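Long-range contact in chitin-binding type-4 domain-containing protein (Photorhabdus laumondii subsp. laumondii, PDB 6T5Z), which binds copper and, as an AA10 lytic polysaccharide monooxygenase, probably cleaves chitin oxidatively: residues W95-T100 and N136-P141. Sequence-based numbering, arbitrary orientation.
Sequences WEYFIT and NKCTLP
Asn136 does the polar work here: its amide reaches the side chains of both Trp95 and Tyr97. Tyr97 OH donates a short hydrogen bond, 2.6 Å, to Asn136 OD1, meeting the oxygen in the carbonyl plane, on a lone pair (C=O...O angle 132°), with OD1 lying at the edge of the phenol ring. The same oxygen sits 3.2 Å from Trp95 CB, while Asn136 ND2 lies over one face of the indole, 3.5 Å from Trp95 CG, the amide and ring planes tilted 43° apart. In all three residues CG is anti to the carbonyl carbon, beside the backbone N, and the Tyr97 ring thereby brings OH to Asn136 OD1. Further along, Cys138 SG approaches the Tyr97 ring obliquely, 3.9 Å from CD1, as a sulfur-aromatic contact. The far end is apolar: Ile99 CD1 meets Leu140 CD2 at 3.9 Å, and Ile99 CG2 faces Pro141 CG.

A second shell fixes the buried polar group. Asn136 ND2 hydrogen-bonds Glu123 OE1, and Tyr97 OH also pairs with Trp84 NE1, so both ends of the amide and the phenol oxygen are satisfied. Trp95 stacks on Trp154, and the side chain of Trp95 is about 10 Å from a bound copper ion; Cys138 is tied to Cys121 by a disulfide.

The segments 95-99 and 136-139 run 30° from parallel, their axes 8.9 Å apart at closest approach, one from each of the two facing sheets of the β-sandwich at the core of this immunoglobulin-like LPMO fold. Strand 92-99 lies between 121-126 and 148-156 in the mixed sheet; strand 133-139 is an outer strand of the three-stranded sheet, beside 79-86.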
loop_
_atom_site.group_PDB
_atom_site.type_symbol
_atom_site.label_atom_id
_atom_site.label_comp_id
_atom_site.label_asym_id
_atom_site.label_seq_id
_atom_site.Cartn_x
_atom_site.Cartn_y
_atom_site.Cartn_z
ATOM N N TRP A 95 4.056 2.760 10.983
ATOM C CA TRP A 95 4.096 2.539 9.541
ATOM C C TRP A 95 4.527 1.095 9.344
ATOM O O TRP A 95 5.520 0.667 9.937
ATOM C CB TRP A 95 5.105 3.478 8.865
ATOM C CG TRP A 95 5.035 4.866 9.393
ATOM C CD1 TRP A 95 5.647 5.358 10.522
ATOM C CD2 TRP A 95 4.282 5.947 8.842
ATOM N NE1 TRP A 95 5.326 6.685 10.687
ATOM C CE2 TRP A 95 4.491 7.068 9.668
ATOM C CE3 TRP A 95 3.451 6.074 7.720
ATOM C CZ2 TRP A 95 3.895 8.300 9.420
ATOM C CZ3 TRP A 95 2.866 7.304 7.469
ATOM C CH2 TRP A 95 3.081 8.393 8.318
ATOM N N GLU A 96 3.799 0.334 8.532
ATOM C CA GLU A 96 4.173 -1.061 8.361
ATOM C C GLU A 96 3.859 -1.511 6.943
ATOM O O GLU A 96 3.049 -0.897 6.236
ATOM C CB GLU A 96 3.468 -1.962 9.379
ATOM C CG GLU A 96 1.984 -2.050 9.179
ATOM C CD GLU A 96 1.311 -3.040 10.136
ATOM O OE1 GLU A 96 1.999 -3.638 10.989
ATOM O OE2 GLU A 96 0.084 -3.202 10.021
ATOM N N TYR A 97 4.521 -2.595 6.530
ATOM C CA TYR A 97 4.505 -3.032 5.136
ATOM C C TYR A 97 4.381 -4.546 5.072
ATOM O O TYR A 97 5.115 -5.260 5.764
ATOM C CB TYR A 97 5.771 -2.545 4.404
ATOM C CG TYR A 97 5.832 -1.041 4.429
ATOM C CD1 TYR A 97 6.439 -0.363 5.482
ATOM C CD2 TYR A 97 5.243 -0.292 3.409
ATOM C CE1 TYR A 97 6.454 1.033 5.528
ATOM C CE2 TYR A 97 5.258 1.081 3.443
ATOM C CZ TYR A 97 5.851 1.741 4.501
ATOM O OH TYR A 97 5.865 3.117 4.508
ATOM N N PHE A 98 3.431 -5.014 4.263
ATOM C CA PHE A 98 3.212 -6.415 3.950
ATOM C C PHE A 98 3.565 -6.652 2.484
ATOM O O PHE A 98 3.508 -5.737 1.664
ATOM C CB PHE A 98 1.748 -6.804 4.191
ATOM C CG PHE A 98 1.297 -6.665 5.620
ATOM C CD1 PHE A 98 1.247 -7.777 6.445
ATOM C CD2 PHE A 98 0.885 -5.427 6.133
ATOM C CE1 PHE A 98 0.817 -7.673 7.771
ATOM C CE2 PHE A 98 0.457 -5.315 7.452
ATOM C CZ PHE A 98 0.420 -6.444 8.272
ATOM N N ILE A 99 3.898 -7.889 2.134
ATOM C CA ILE A 99 4.109 -8.208 0.728
ATOM C C ILE A 99 3.382 -9.501 0.392
ATOM O O ILE A 99 3.139 -10.346 1.259
ATOM C CB ILE A 99 5.613 -8.277 0.370
ATOM C CG1 ILE A 99 5.811 -8.261 -1.155
ATOM C CG2 ILE A 99 6.291 -9.487 1.024
ATOM C CD1 ILE A 99 7.240 -7.989 -1.557
ATOM N N THR A 100 2.991 -9.626 -0.878
ATOM C CA THR A 100 2.359 -10.851 -1.342
ATOM C C THR A 100 3.286 -12.040 -1.118
ATOM O O THR A 100 4.515 -11.910 -1.124
ATOM C CB THR A 100 2.003 -10.742 -2.833
ATOM O OG1 THR A 100 3.055 -10.060 -3.540
ATOM C CG2 THR A 100 0.703 -9.969 -3.009
ATOM N N ASN A 136 10.200 5.640 5.384
ATOM C CA ASN A 136 10.451 4.420 6.149
ATOM C C ASN A 136 11.475 3.570 5.408
ATOM O O ASN A 136 11.255 3.205 4.248
ATOM C CB ASN A 136 9.171 3.610 6.351
ATOM C CG ASN A 136 8.046 4.422 6.970
ATOM O OD1 ASN A 136 6.943 4.490 6.418
ATOM N ND2 ASN A 136 8.313 5.027 8.122
ATOM N N LYS A 137 12.573 3.235 6.082
ATOM C CA LYS A 137 13.612 2.398 5.500
ATOM C C LYS A 137 13.343 0.936 5.843
ATOM O O LYS A 137 13.136 0.587 7.016
ATOM C CB LYS A 137 14.993 2.820 6.005
ATOM C CG LYS A 137 15.419 4.229 5.604
ATOM C CD LYS A 137 16.766 4.545 6.241
ATOM C CE LYS A 137 17.164 6.005 6.097
ATOM N NZ LYS A 137 17.755 6.279 4.762
ATOM N N CYS A 138 13.374 0.077 4.823
ATOM C CA CYS A 138 12.966 -1.314 4.963
ATOM C C CYS A 138 13.917 -2.219 4.186
ATOM O O CYS A 138 14.781 -1.764 3.430
ATOM C CB CYS A 138 11.525 -1.529 4.473
ATOM S SG CYS A 138 10.292 -0.508 5.272
ATOM N N THR A 139 13.733 -3.523 4.370
ATOM C CA THR A 139 14.453 -4.535 3.611
ATOM C C THR A 139 13.452 -5.593 3.180
ATOM O O THR A 139 12.681 -6.083 4.008
ATOM C CB THR A 139 15.578 -5.176 4.429
ATOM O OG1 THR A 139 16.452 -4.155 4.922
ATOM C CG2 THR A 139 16.396 -6.127 3.545
ATOM N N LEU A 140 13.456 -5.928 1.891
ATOM C CA LEU A 140 12.561 -6.956 1.376
ATOM C C LEU A 140 12.979 -8.338 1.880
ATOM O O LEU A 140 14.152 -8.564 2.186
ATOM C CB LEU A 140 12.563 -6.945 -0.152
ATOM C CG LEU A 140 11.877 -5.737 -0.783
ATOM C CD1 LEU A 140 12.246 -5.616 -2.263
ATOM C CD2 LEU A 140 10.373 -5.909 -0.635
ATOM N N PRO A 141 12.033 -9.276 1.989
ATOM C CA PRO A 141 12.401 -10.637 2.388
ATOM C C PRO A 141 13.258 -11.282 1.319
ATOM O O PRO A 141 13.256 -10.871 0.156
ATOM C CB PRO A 141 11.052 -11.354 2.525
ATOM C CG PRO A 141 10.028 -10.283 2.575
ATOM C CD PRO A 141 10.581 -9.146 1.778
#